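Local coordinates for translocator protein BipD (Burkholderia pseudomallei, PDB 3NFT) that is required for invasion of epithelial cells and survival inside host cells, and probably regulates type III secretion of the effectors BipB and BipC at the needle tip, at residues L47-D52 with L75-D80; V83-H88 with A139-V144; D156-L161 with T252-Q257. All coordinates share one frame; numbering follows the deposited sequence.

Interaction 1: L47-D52 with L75-D80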
ATOM      1  N   LEU A  47      -2.259  24.658  20.026  1.00  7.38           N
ATOM      2  CA  LEU A  47      -3.379  23.963  20.681  1.00  7.67           C
ATOM      3  C   LEU A  47      -3.229  23.916  22.196  1.00  7.91           C
ATOM      4  O   LEU A  47      -4.169  24.175  22.940  1.00  8.03           O
ATOM      5  CB  LEU A  47      -3.567  22.565  20.115  1.00  8.12           C
ATOM      6  CG  LEU A  47      -4.113  22.526  18.689  1.00  8.02           C
ATOM      7  CD1 LEU A  47      -3.823  21.178  18.018  1.00  8.67           C
ATOM      8  CD2 LEU A  47      -5.620  22.825  18.739  1.00  8.74           C
ATOM      9  N   GLY A  48      -2.006  23.654  22.658  1.00  8.88           N
ATOM     10  CA  GLY A  48      -1.725  23.695  24.090  1.00  8.19           C
ATOM     11  C   GLY A  48      -2.025  25.052  24.700  1.00  8.38           C
ATOM     12  O   GLY A  48      -2.596  25.164  25.776  1.00  9.10           O
ATOM     13  N   ALA A  49      -1.637  26.111  24.003  1.00  8.30           N
ATOM     14  CA  ALA A  49      -1.936  27.492  24.461  1.00  8.24           C
ATOM     15  C   ALA A  49      -3.439  27.745  24.550  1.00  8.40           C
ATOM     16  O   ALA A  49      -3.909  28.403  25.469  1.00  8.85           O
ATOM     17  CB  ALA A  49      -1.272  28.533  23.566  1.00  8.17           C
ATOM     18  N   ALA A  50      -4.182  27.198  23.582  1.00  8.03           N
ATOM     19  CA  ALA A  50      -5.640  27.356  23.602  1.00  8.25           C
ATOM     20  C   ALA A  50      -6.246  26.618  24.772  1.00  7.84           C
ATOM     21  O   ALA A  50      -7.124  27.125  25.472  1.00  8.44           O
ATOM     22  CB  ALA A  50      -6.210  26.858  22.288  1.00  8.23           C
ATOM     23  N   ILE A  51      -5.741  25.416  25.033  1.00  7.50           N
ATOM     24  CA  ILE A  51      -6.148  24.669  26.222  1.00  8.05           C
ATOM     25  C   ILE A  51      -5.856  25.448  27.517  1.00  7.85           C
ATOM     26  O   ILE A  51      -6.700  25.555  28.403  1.00  9.15           O
ATOM     27  CB  ILE A  51      -5.515  23.275  26.274  1.00  8.23           C
ATOM     28  CG1 ILE A  51      -6.033  22.422  25.129  1.00  9.14           C
ATOM     29  CG2 ILE A  51      -5.772  22.627  27.634  1.00 10.05           C
ATOM     30  CD1 ILE A  51      -5.297  21.109  24.902  1.00 12.30           C
ATOM     31  N   ASP A  52      -4.672  26.037  27.604  1.00  8.29           N
ATOM     32  CA  ASP A  52      -4.360  26.855  28.761  1.00  8.69           C
ATOM     33  C   ASP A  52      -5.254  28.077  28.897  1.00  7.85           C
ATOM     34  O   ASP A  52      -5.643  28.442  30.002  1.00  8.89           O
ATOM     35  CB  ASP A  52      -2.909  27.325  28.751  1.00  9.12           C
ATOM     36  CG  ASP A  52      -1.895  26.203  29.015  1.00 10.76           C
ATOM     37  OD1 ASP A  52      -2.256  25.086  29.445  1.00 14.86           O
ATOM     38  OD2 ASP A  52      -0.741  26.418  28.675  1.00 14.57           O
ATOM     39  N   LEU A  75      -9.835  35.051  22.860  1.00  7.65           N
ATOM     40  CA  LEU A  75     -10.232  34.025  21.890  1.00  7.26           C
ATOM     41  C   LEU A  75      -9.258  33.905  20.706  1.00  7.84           C
ATOM     42  O   LEU A  75      -9.290  32.921  19.963  1.00  8.01           O
ATOM     43  CB  LEU A  75     -11.656  34.288  21.381  1.00  8.29           C
ATOM     44  CG  LEU A  75     -12.735  34.351  22.436  1.00  8.93           C
ATOM     45  CD1 LEU A  75     -14.062  34.840  21.796  1.00 10.56           C
ATOM     46  CD2 LEU A  75     -12.915  32.978  23.101  1.00  8.71           C
ATOM     47  N   THR A  76      -8.423  34.920  20.506  1.00  7.45           N
ATOM     48  CA  THR A  76      -7.474  34.864  19.404  1.00  8.51           C
ATOM     49  C   THR A  76      -6.482  33.699  19.550  1.00  8.46           C
ATOM     50  O   THR A  76      -5.895  33.278  18.548  1.00 10.12           O
ATOM     51  CB  THR A  76      -6.676  36.162  19.229  1.00  8.87           C
ATOM     52  OG1 THR A  76      -5.691  36.311  20.274  1.00  9.04           O
ATOM     53  CG2 THR A  76      -7.637  37.386  19.213  1.00  9.75           C
ATOM     54  N   VAL A  77      -6.244  33.228  20.774  1.00  8.41           N
ATOM     55  CA  VAL A  77      -5.386  32.070  20.946  1.00  9.35           C
ATOM     56  C   VAL A  77      -5.953  30.847  20.223  1.00  9.00           C
ATOM     57  O   VAL A  77      -5.244  30.000  19.682  1.00  9.65           O
ATOM     58  CB  VAL A  77      -5.195  31.799  22.465  1.00  9.05           C
ATOM     59  CG1 VAL A  77      -4.236  30.649  22.717  1.00 13.87           C
ATOM     60  CG2 VAL A  77      -4.733  33.098  23.195  1.00 13.02           C
ATOM     61  N   PHE A  78      -7.267  30.732  20.234  1.00  8.58           N
ATOM     62  CA  PHE A  78      -7.905  29.660  19.528  1.00  8.12           C
ATOM     63  C   PHE A  78      -7.804  29.817  18.016  1.00  8.36           C
ATOM     64  O   PHE A  78      -7.632  28.832  17.301  1.00  9.06           O
ATOM     65  CB  PHE A  78      -9.391  29.566  19.937  1.00  8.02           C
ATOM     66  CG  PHE A  78      -9.631  29.309  21.404  1.00  8.16           C
ATOM     67  CD1 PHE A  78      -9.531  30.359  22.335  1.00 10.00           C
ATOM     68  CD2 PHE A  78      -9.889  28.022  21.906  1.00  8.85           C
ATOM     69  CE1 PHE A  78      -9.701  30.160  23.679  1.00  9.95           C
ATOM     70  CE2 PHE A  78     -10.086  27.826  23.267  1.00  8.31           C
ATOM     71  CZ  PHE A  78      -9.990  28.891  24.162  1.00  9.01           C
ATOM     72  N   ASP A  79      -7.944  31.054  17.525  1.00  9.88           N
ATOM     73  CA  ASP A  79      -7.714  31.348  16.119  1.00 10.95           C
ATOM     74  C   ASP A  79      -6.310  30.952  15.688  1.00 10.47           C
ATOM     75  O   ASP A  79      -6.131  30.320  14.661  1.00 11.44           O
ATOM     76  CB  ASP A  79      -7.936  32.825  15.806  1.00 10.79           C
ATOM     77  CG  ASP A  79      -9.347  33.287  16.130  1.00 11.53           C
ATOM     78  OD1 ASP A  79     -10.326  32.639  15.643  1.00 13.33           O
ATOM     79  OD2 ASP A  79      -9.475  34.294  16.875  1.00 14.46           O
ATOM     80  N   ASP A  80      -5.322  31.273  16.511  1.00 10.81           N
ATOM     81  CA  ASP A  80      -3.938  30.971  16.190  1.00 11.15           C
ATOM     82  C   ASP A  80      -3.799  29.448  16.039  1.00  9.68           C
ATOM     83  O   ASP A  80      -3.084  28.967  15.168  1.00 10.93           O
ATOM     84  CB  ASP A  80      -2.998  31.410  17.326  1.00 12.33           C
ATOM     85  CG  ASP A  80      -2.823  32.931  17.465  1.00 15.11           C
ATOM     86  OD1 ASP A  80      -3.091  33.677  16.519  1.00 20.01           O
ATOM     87  OD2 ASP A  80      -2.346  33.367  18.552  1.00 19.97           O
TER
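Val77 and Phe78 meet Ala49 and Ala50 where two nearly antiparallel helices pack side by side. The short axes come within 8.2 Å of each other at an angle of 159°. The side chains that meet are apolar, part of the contact is made to main-chain atoms, and no hydrogen bond crosses it.

Going along 75-80, Val77 is the first residue to touch the other helix. Its side chain is directed at 47-52, and CG1 does the touching. CG1 is anti to the backbone N (chi1 -176°), which lays it against the peptide that links Ala49 to Ala50. Val77 CG1 lies 3.5 Å from Ala49 C and 3.6 Å from Ala50 N. The same methyl meets the methyl of Ala49, with Val77 CG1 at 3.7 Å from Ala49 CB. One branch thus rests on main chain and side chain together. The short side chains of Ala49 and Ala50 let it reach the backbone.

Phe78 follows. Its CA is 5.2 Å from the CA of Ala50, so the two backbones run close here. The ring reaches over Ala50 and presents a face to its methyl. Ala50 CB sits 4.3 Å from the centroid of the Phe78 ring, 25° off the normal, which is a CH-pi contact. The far end of the ring passes the backbone, with Phe78 CZ at 3.6 Å from Ala50 O.

The pair joins helix 41-56 to the start of helix 76-103. Phe78 also packs on Phe54 of helix 41-56. Its ring meets that of Phe151 of helix 121-160. Farther round helix 41-56, Leu47 and Ile51 pack on helix 244-295. This places the N-terminal hairpin of helices against the long helices 121-160 and 244-295, both predicted to form coiled coil.

Interaction 2: V83-H88 with A139-V144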
ATOM      1  N   VAL A  83      -5.440  28.274  12.729  1.00 13.84           N
ATOM      2  CA  VAL A  83      -4.564  28.656  11.617  1.00 14.78           C
ATOM      3  C   VAL A  83      -3.349  27.719  11.487  1.00 13.87           C
ATOM      4  O   VAL A  83      -2.983  27.266  10.379  1.00 14.90           O
ATOM      5  CB  VAL A  83      -4.093  30.109  11.766  1.00 15.45           C
ATOM      6  CG1 VAL A  83      -2.964  30.406  10.786  1.00 18.54           C
ATOM      7  CG2 VAL A  83      -5.282  31.054  11.554  1.00 18.18           C
ATOM      8  N   ALA A  84      -2.766  27.372  12.627  1.00 12.82           N
ATOM      9  CA  ALA A  84      -1.589  26.523  12.636  1.00 12.07           C
ATOM     10  C   ALA A  84      -1.937  25.093  12.209  1.00 11.22           C
ATOM     11  O   ALA A  84      -1.164  24.454  11.512  1.00 12.15           O
ATOM     12  CB  ALA A  84      -0.928  26.538  13.998  1.00 11.49           C
ATOM     13  N   VAL A  85      -3.121  24.598  12.590  1.00  9.92           N
ATOM     14  CA  VAL A  85      -3.515  23.257  12.237  1.00 10.28           C
ATOM     15  C   VAL A  85      -3.721  23.187  10.718  1.00 10.75           C
ATOM     16  O   VAL A  85      -3.275  22.241  10.060  1.00 11.11           O
ATOM     17  CB  VAL A  85      -4.789  22.837  12.968  1.00  9.94           C
ATOM     18  CG1 VAL A  85      -5.353  21.588  12.366  1.00 10.52           C
ATOM     19  CG2 VAL A  85      -4.504  22.619  14.484  1.00 10.89           C
ATOM     20  N   ARG A  86      -4.397  24.198  10.165  1.00 12.73           N
ATOM     21  CA  ARG A  86      -4.581  24.306   8.713  1.00 15.42           C
ATOM     22  C   ARG A  86      -3.246  24.365   7.979  1.00 13.61           C
ATOM     23  O   ARG A  86      -3.027  23.641   7.012  1.00 14.44           O
ATOM     24  CB  ARG A  86      -5.401  25.557   8.364  1.00 17.63           C
ATOM     25  CG  ARG A  86      -6.866  25.441   8.677  1.00 24.94           C
ATOM     26  CD  ARG A  86      -7.706  26.505   7.910  1.00 31.88           C
ATOM     27  NE  ARG A  86      -8.543  27.308   8.815  1.00 37.17           N
ATOM     28  CZ  ARG A  86      -8.186  28.471   9.367  1.00 40.48           C
ATOM     29  NH1 ARG A  86      -6.996  29.008   9.114  1.00 42.29           N
ATOM     30  NH2 ARG A  86      -9.035  29.119  10.169  1.00 42.45           N
ATOM     31  N   GLY A  87      -2.329  25.187   8.473  1.00 13.98           N
ATOM     32  CA  GLY A  87      -1.057  25.359   7.822  1.00 13.58           C
ATOM     33  C   GLY A  87      -0.230  24.099   7.843  1.00 13.22           C
ATOM     34  O   GLY A  87       0.452  23.762   6.878  1.00 14.84           O
ATOM     35  N   HIS A  88      -0.279  23.393   8.972  1.00 12.51           N
ATOM     36  CA  HIS A  88       0.466  22.148   9.119  1.00 12.27           C
ATOM     37  C   HIS A  88      -0.042  21.093   8.132  1.00 11.79           C
ATOM     38  O   HIS A  88       0.736  20.375   7.524  1.00 12.34           O
ATOM     39  CB  HIS A  88       0.341  21.609  10.533  1.00 11.68           C
ATOM     40  CG  HIS A  88       1.310  20.515  10.831  1.00 12.06           C
ATOM     41  ND1 HIS A  88       0.936  19.240  11.208  1.00 14.90           N
ATOM     42  CD2 HIS A  88       2.660  20.511  10.768  1.00 11.21           C
ATOM     43  CE1 HIS A  88       2.028  18.507  11.379  1.00 10.28           C
ATOM     44  NE2 HIS A  88       3.083  19.260  11.124  1.00 15.22           N
ATOM     45  N   ALA A 139      -8.579  14.518   7.168  1.00 14.98           N
ATOM     46  CA  ALA A 139      -9.569  14.168   8.175  1.00 14.62           C
ATOM     47  C   ALA A 139      -9.228  14.834   9.499  1.00 13.86           C
ATOM     48  O   ALA A 139     -10.071  15.459  10.148  1.00 13.24           O
ATOM     49  CB  ALA A 139      -9.622  12.647   8.386  1.00 16.02           C
ATOM     50  N   TYR A 140      -7.990  14.677   9.932  1.00 13.41           N
ATOM     51  CA  TYR A 140      -7.636  15.200  11.226  1.00 13.74           C
ATOM     52  C   TYR A 140      -7.653  16.705  11.268  1.00 13.38           C
ATOM     53  O   TYR A 140      -8.043  17.286  12.282  1.00 14.79           O
ATOM     54  CB  TYR A 140      -6.289  14.657  11.725  1.00 13.51           C
ATOM     55  CG  TYR A 140      -6.501  13.674  12.847  1.00 15.94           C
ATOM     56  CD1 TYR A 140      -6.352  12.319  12.669  1.00 18.15           C
ATOM     57  CD2 TYR A 140      -6.910  14.130  14.083  1.00 16.75           C
ATOM     58  CE1 TYR A 140      -6.568  11.443  13.722  1.00 19.30           C
ATOM     59  CE2 TYR A 140      -7.134  13.273  15.121  1.00 19.24           C
ATOM     60  CZ  TYR A 140      -6.967  11.938  14.939  1.00 20.22           C
ATOM     61  OH  TYR A 140      -7.234  11.139  16.016  1.00 23.50           O
ATOM     62  N   ALA A 141      -7.242  17.340  10.180  1.00 14.35           N
ATOM     63  CA  ALA A 141      -7.304  18.773  10.093  1.00 15.49           C
ATOM     64  C   ALA A 141      -8.752  19.248  10.229  1.00 14.16           C
ATOM     65  O   ALA A 141      -9.030  20.223  10.922  1.00 14.69           O
ATOM     66  CB  ALA A 141      -6.691  19.263   8.760  1.00 16.49           C
ATOM     67  N   THR A 142      -9.680  18.591   9.533  1.00 13.79           N
ATOM     68  CA  THR A 142     -11.079  19.005   9.572  1.00 14.74           C
ATOM     69  C   THR A 142     -11.649  18.799  10.973  1.00 13.70           C
ATOM     70  O   THR A 142     -12.335  19.655  11.513  1.00 13.41           O
ATOM     71  CB  THR A 142     -11.904  18.190   8.573  1.00 16.31           C
ATOM     72  OG1 THR A 142     -11.379  18.398   7.260  1.00 20.33           O
ATOM     73  CG2 THR A 142     -13.353  18.642   8.625  1.00 19.17           C
ATOM     74  N   ILE A 143     -11.355  17.646  11.569  1.00 12.35           N
ATOM     75  CA  ILE A 143     -11.867  17.341  12.900  1.00 12.51           C
ATOM     76  C   ILE A 143     -11.293  18.296  13.939  1.00 11.76           C
ATOM     77  O   ILE A 143     -12.014  18.844  14.768  1.00 10.72           O
ATOM     78  CB  ILE A 143     -11.519  15.908  13.307  1.00 13.68           C
ATOM     79  CG1 ILE A 143     -12.190  14.913  12.366  1.00 16.18           C
ATOM     80  CG2 ILE A 143     -11.899  15.624  14.769  1.00 14.11           C
ATOM     81  CD1 ILE A 143     -11.608  13.539  12.450  1.00 20.86           C
ATOM     82  N   VAL A 144      -9.973  18.488  13.907  1.00 10.99           N
ATOM     83  CA  VAL A 144      -9.373  19.402  14.879  1.00 12.01           C
ATOM     84  C   VAL A 144      -9.817  20.853  14.699  1.00 11.61           C
ATOM     85  O   VAL A 144     -10.059  21.524  15.694  1.00 12.83           O
ATOM     86  CB  VAL A 144      -7.849  19.245  14.916  1.00 10.81           C
ATOM     87  CG1 VAL A 144      -7.224  20.329  15.793  1.00 12.17           C
ATOM     88  CG2 VAL A 144      -7.529  17.850  15.434  1.00 12.81           C
TER
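Val85 and Val144 point at each other across the gap between two helices, and their side chains cross at about a right angle. Neither branch of Val85 is idle. CG2 makes the closer approach, with Val85 CG2 at 3.8 Å from Val144 CG1. The other branch follows a little behind, with Val85 CG1 at 4.1 Å from Val144 CG1. A single methyl of Val144 therefore faces both methyls of Val85.

The torsions explain this. In Val144, a chi1 of 172° turns CG1 away from the backbone N and carries it forward to the fork of Val85. Val85 has the same form of chi1 (167°), which sends its own CG1 toward the backbone of the other helix. There it meets Ala141, one turn before Val144. Val85 CG1 lies 4.1 Å from Ala141 CA, while its distance to Ala141 CB is 4.5 Å. The branch thus comes nearer to the alpha carbon than to the methyl. Ala141 is small enough for the helices to draw near at this level, and the CA atoms of Val85 and Ala141 are 6.2 Å apart.

The contact ties helix 76-103 to helix 121-160, in the part of the latter predicted to be coiled coil. Val85 also packs on Leu47 of helix 41-56. Just beside the contact, Arg86 has a long, weak ion pair with Glu145.

No hydrogen bond or salt bridge joins the two segments. Only hydrocarbon meets hydrocarbon, and the two valines are buried. The contact is consistent with packing and exclusion of water, and between these segments no polar bond fixes direction.

Interaction 3: D156-L161 with T252-Q257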
ATOM      1  N   ASP A 156     -15.953  31.541  24.449  1.00  7.93           N
ATOM      2  CA  ASP A 156     -16.609  32.792  24.129  1.00  8.37           C
ATOM      3  C   ASP A 156     -17.854  32.939  25.023  1.00  8.45           C
ATOM      4  O   ASP A 156     -18.038  33.942  25.697  1.00  9.33           O
ATOM      5  CB  ASP A 156     -16.995  32.767  22.647  1.00  8.60           C
ATOM      6  CG  ASP A 156     -17.432  34.111  22.095  1.00 10.83           C
ATOM      7  OD1 ASP A 156     -17.514  35.126  22.808  1.00 12.68           O
ATOM      8  OD2 ASP A 156     -17.716  34.131  20.867  1.00 16.35           O
ATOM      9  N   VAL A 157     -18.726  31.910  25.051  1.00  9.74           N
ATOM     10  CA  VAL A 157     -19.919  32.000  25.878  1.00 10.70           C
ATOM     11  C   VAL A 157     -19.603  32.095  27.375  1.00  9.79           C
ATOM     12  O   VAL A 157     -20.283  32.828  28.103  1.00 10.01           O
ATOM     13  CB  VAL A 157     -20.949  30.917  25.546  1.00 11.98           C
ATOM     14  CG1 VAL A 157     -20.604  29.603  26.200  1.00 12.48           C
ATOM     15  CG2 VAL A 157     -22.348  31.395  25.966  1.00 13.60           C
ATOM     16  N   MET A 158     -18.556  31.404  27.832  0.57  8.71           N
ATOM     17  CA  MET A 158     -18.196  31.446  29.240  0.57  8.59           C
ATOM     18  C   MET A 158     -17.588  32.786  29.620  0.57  8.31           C
ATOM     19  O   MET A 158     -17.484  33.100  30.812  0.57  9.66           O
ATOM     20  CB  MET A 158     -17.278  30.280  29.631  0.57  8.56           C
ATOM     21  CG  MET A 158     -17.931  28.936  29.438  0.57  9.89           C
ATOM     22  SD  MET A 158     -16.890  27.589  30.062  0.57 10.60           S
ATOM     23  CE  MET A 158     -15.379  27.794  29.123  0.57 12.14           C
ATOM     24  N   SER A 159     -17.152  33.547  28.612  1.00  8.92           N
ATOM     25  CA  SER A 159     -16.669  34.908  28.828  1.00  9.06           C
ATOM     26  C   SER A 159     -17.874  35.875  28.833  1.00  9.03           C
ATOM     27  O   SER A 159     -18.043  36.658  29.757  1.00  9.63           O
ATOM     28  CB  SER A 159     -15.683  35.286  27.743  1.00  9.67           C
ATOM     29  OG  SER A 159     -14.554  34.437  27.753  1.00 10.18           O
ATOM     30  N   LYS A 160     -18.700  35.810  27.793  1.00  9.76           N
ATOM     31  CA  LYS A 160     -19.868  36.672  27.658  1.00 10.28           C
ATOM     32  C   LYS A 160     -20.827  36.556  28.829  1.00  9.47           C
ATOM     33  O   LYS A 160     -21.385  37.560  29.287  1.00 10.05           O
ATOM     34  CB  LYS A 160     -20.618  36.346  26.366  1.00 10.78           C
ATOM     35  CG  LYS A 160     -19.946  36.804  25.121  1.00 15.95           C
ATOM     36  CD  LYS A 160     -20.764  36.448  23.884  1.00 21.59           C
ATOM     37  CE  LYS A 160     -20.461  37.360  22.724  1.00 26.69           C
ATOM     38  NZ  LYS A 160     -19.032  37.321  22.313  1.00 29.24           N
ATOM     39  N   LEU A 161     -20.994  35.342  29.356  1.00  9.00           N
ATOM     40  CA  LEU A 161     -21.995  35.121  30.400  1.00  8.72           C
ATOM     41  C   LEU A 161     -21.661  35.819  31.692  1.00  9.29           C
ATOM     42  O   LEU A 161     -22.518  36.080  32.504  1.00 10.79           O
ATOM     43  CB  LEU A 161     -22.260  33.632  30.630  1.00  8.95           C
ATOM     44  CG  LEU A 161     -21.175  32.753  31.263  1.00 10.90           C
ATOM     45  CD1 LEU A 161     -21.178  32.930  32.779  1.00 11.84           C
ATOM     46  CD2 LEU A 161     -21.399  31.256  30.902  1.00 11.75           C
ATOM     47  N   THR A 252     -19.336  25.503  41.070  1.00 12.14           N
ATOM     48  CA  THR A 252     -18.590  24.254  41.090  1.00 12.74           C
ATOM     49  C   THR A 252     -19.170  23.251  40.097  1.00 12.18           C
ATOM     50  O   THR A 252     -18.436  22.585  39.371  1.00 12.70           O
ATOM     51  CB  THR A 252     -18.515  23.679  42.506  1.00 13.58           C
ATOM     52  OG1 THR A 252     -17.777  24.603  43.333  1.00 15.25           O
ATOM     53  CG2 THR A 252     -17.852  22.298  42.520  1.00 14.39           C
ATOM     54  N   ALA A 253     -20.494  23.135  40.058  1.00 12.23           N
ATOM     55  CA  ALA A 253     -21.102  22.242  39.087  1.00 12.39           C
ATOM     56  C   ALA A 253     -20.811  22.683  37.664  1.00 12.41           C
ATOM     57  O   ALA A 253     -20.505  21.864  36.803  1.00 12.48           O
ATOM     58  CB  ALA A 253     -22.600  22.150  39.319  1.00 12.27           C
ATOM     59  N   PHE A 254     -20.909  23.982  37.433  1.00 13.00           N
ATOM     60  CA  PHE A 254     -20.671  24.548  36.103  1.00 13.80           C
ATOM     61  C   PHE A 254     -19.251  24.257  35.652  1.00 13.58           C
ATOM     62  O   PHE A 254     -19.009  23.810  34.525  1.00 14.85           O
ATOM     63  CB  PHE A 254     -20.950  26.055  36.133  1.00 14.95           C
ATOM     64  CG  PHE A 254     -21.171  26.658  34.787  1.00 18.07           C
ATOM     65  CD1 PHE A 254     -22.436  26.619  34.195  1.00 20.67           C
ATOM     66  CD2 PHE A 254     -20.139  27.261  34.131  1.00 20.66           C
ATOM     67  CE1 PHE A 254     -22.668  27.194  32.951  1.00 22.25           C
ATOM     68  CE2 PHE A 254     -20.355  27.840  32.857  1.00 23.00           C
ATOM     69  CZ  PHE A 254     -21.628  27.802  32.284  1.00 23.53           C
ATOM     70  N   SER A 255     -18.313  24.483  36.568  1.00 13.61           N
ATOM     71  CA  SER A 255     -16.907  24.210  36.325  1.00 14.33           C
ATOM     72  C   SER A 255     -16.623  22.754  36.044  1.00 13.92           C
ATOM     73  O   SER A 255     -15.715  22.434  35.266  1.00 14.97           O
ATOM     74  CB  SER A 255     -16.078  24.662  37.536  1.00 15.63           C
ATOM     75  OG  SER A 255     -16.153  26.066  37.664  1.00 21.89           O
ATOM     76  N   GLY A 256     -17.360  21.861  36.696  1.00 13.16           N
ATOM     77  CA  GLY A 256     -17.233  20.450  36.420  1.00 13.09           C
ATOM     78  C   GLY A 256     -17.517  20.137  34.951  1.00 12.01           C
ATOM     79  O   GLY A 256     -16.765  19.408  34.309  1.00 12.57           O
ATOM     80  N   GLN A 257     -18.569  20.731  34.400  1.00 11.60           N
ATOM     81  CA  GLN A 257     -18.895  20.535  32.989  1.00 11.19           C
ATOM     82  C   GLN A 257     -17.840  21.185  32.070  1.00 11.17           C
ATOM     83  O   GLN A 257     -17.422  20.589  31.094  1.00 11.38           O
ATOM     84  CB  GLN A 257     -20.264  21.102  32.694  1.00 11.59           C
ATOM     85  CG  GLN A 257     -21.379  20.385  33.450  1.00 11.83           C
ATOM     86  CD  GLN A 257     -21.476  18.875  33.157  1.00 13.87           C
ATOM     87  OE1 GLN A 257     -21.264  18.417  32.017  1.00 14.22           O
ATOM     88  NE2 GLN A 257     -21.785  18.093  34.203  1.00 16.52           N
TER
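Phe254 reaches across from 252-257 and brings the end of its ring up against Met158 and Leu161. The backbones are far apart here: the CA atoms of Met158 and Phe254 are 10.0 Å from each other. Side chains alone bridge the gap.

From CB, the phenylalanine heads straight for the other helix. A chi1 of -161° swings the ring away from the backbone N and extends it outward. CB and CG themselves touch nothing on 156-161. The first ring atom to do so is CE2. Phe254 CE2 has Met158 CG 4.3 Å away, a loose approach at the ring edge, near the ring plane. Met158 is modelled in two conformers, and this loose contact is that of one of them. Phe254 CE2 also lies 4.1 Å from Leu161 CD2. At the tip, the contact tightens, with Phe254 CZ at 3.7 Å from Leu161 CD2. The leucine methyl comes in obliquely to the ring. Leu161 and Phe254 approach from opposite directions, so their outer ends meet midway.

Other parts of the chain close round the ring. Phe254 packs on Ile184 of helix 177-189 and on Met231 of helix 226-233, and its ring meets that of Trp250. Leu161 also rests on Ile180.

Both segments lie in regions predicted to be coiled coil. The buried apolar side chains between helices 121-160 and 244-295 suit the long helical pair characteristic of type III secretion needle-tip proteins of the invasin protein D family.

The three contacts follow one another along the chain and bind four helices into one bundle. Interactions 1 and 2 share helix 76-103, and their centres are 14 Å apart. They touch through Leu47, whose CD1 is 3.9 Å from Val85 CG2 and 4.2 Å from Val144 CG1. Interactions 1 and 3 have centres 17 Å apart and meet where Leu75 CD1 lies 3.5 Å from Asp156 CG. Interactions 2 and 3 both use helix 121-160 but do not touch. Their nearest atoms are about 15 Å apart. Interaction 1 thus links the other two. It pairs two N-terminal helices lying against the predicted coiled-coil helices, consistent with the intramolecular chaperone role of the N-terminal domain.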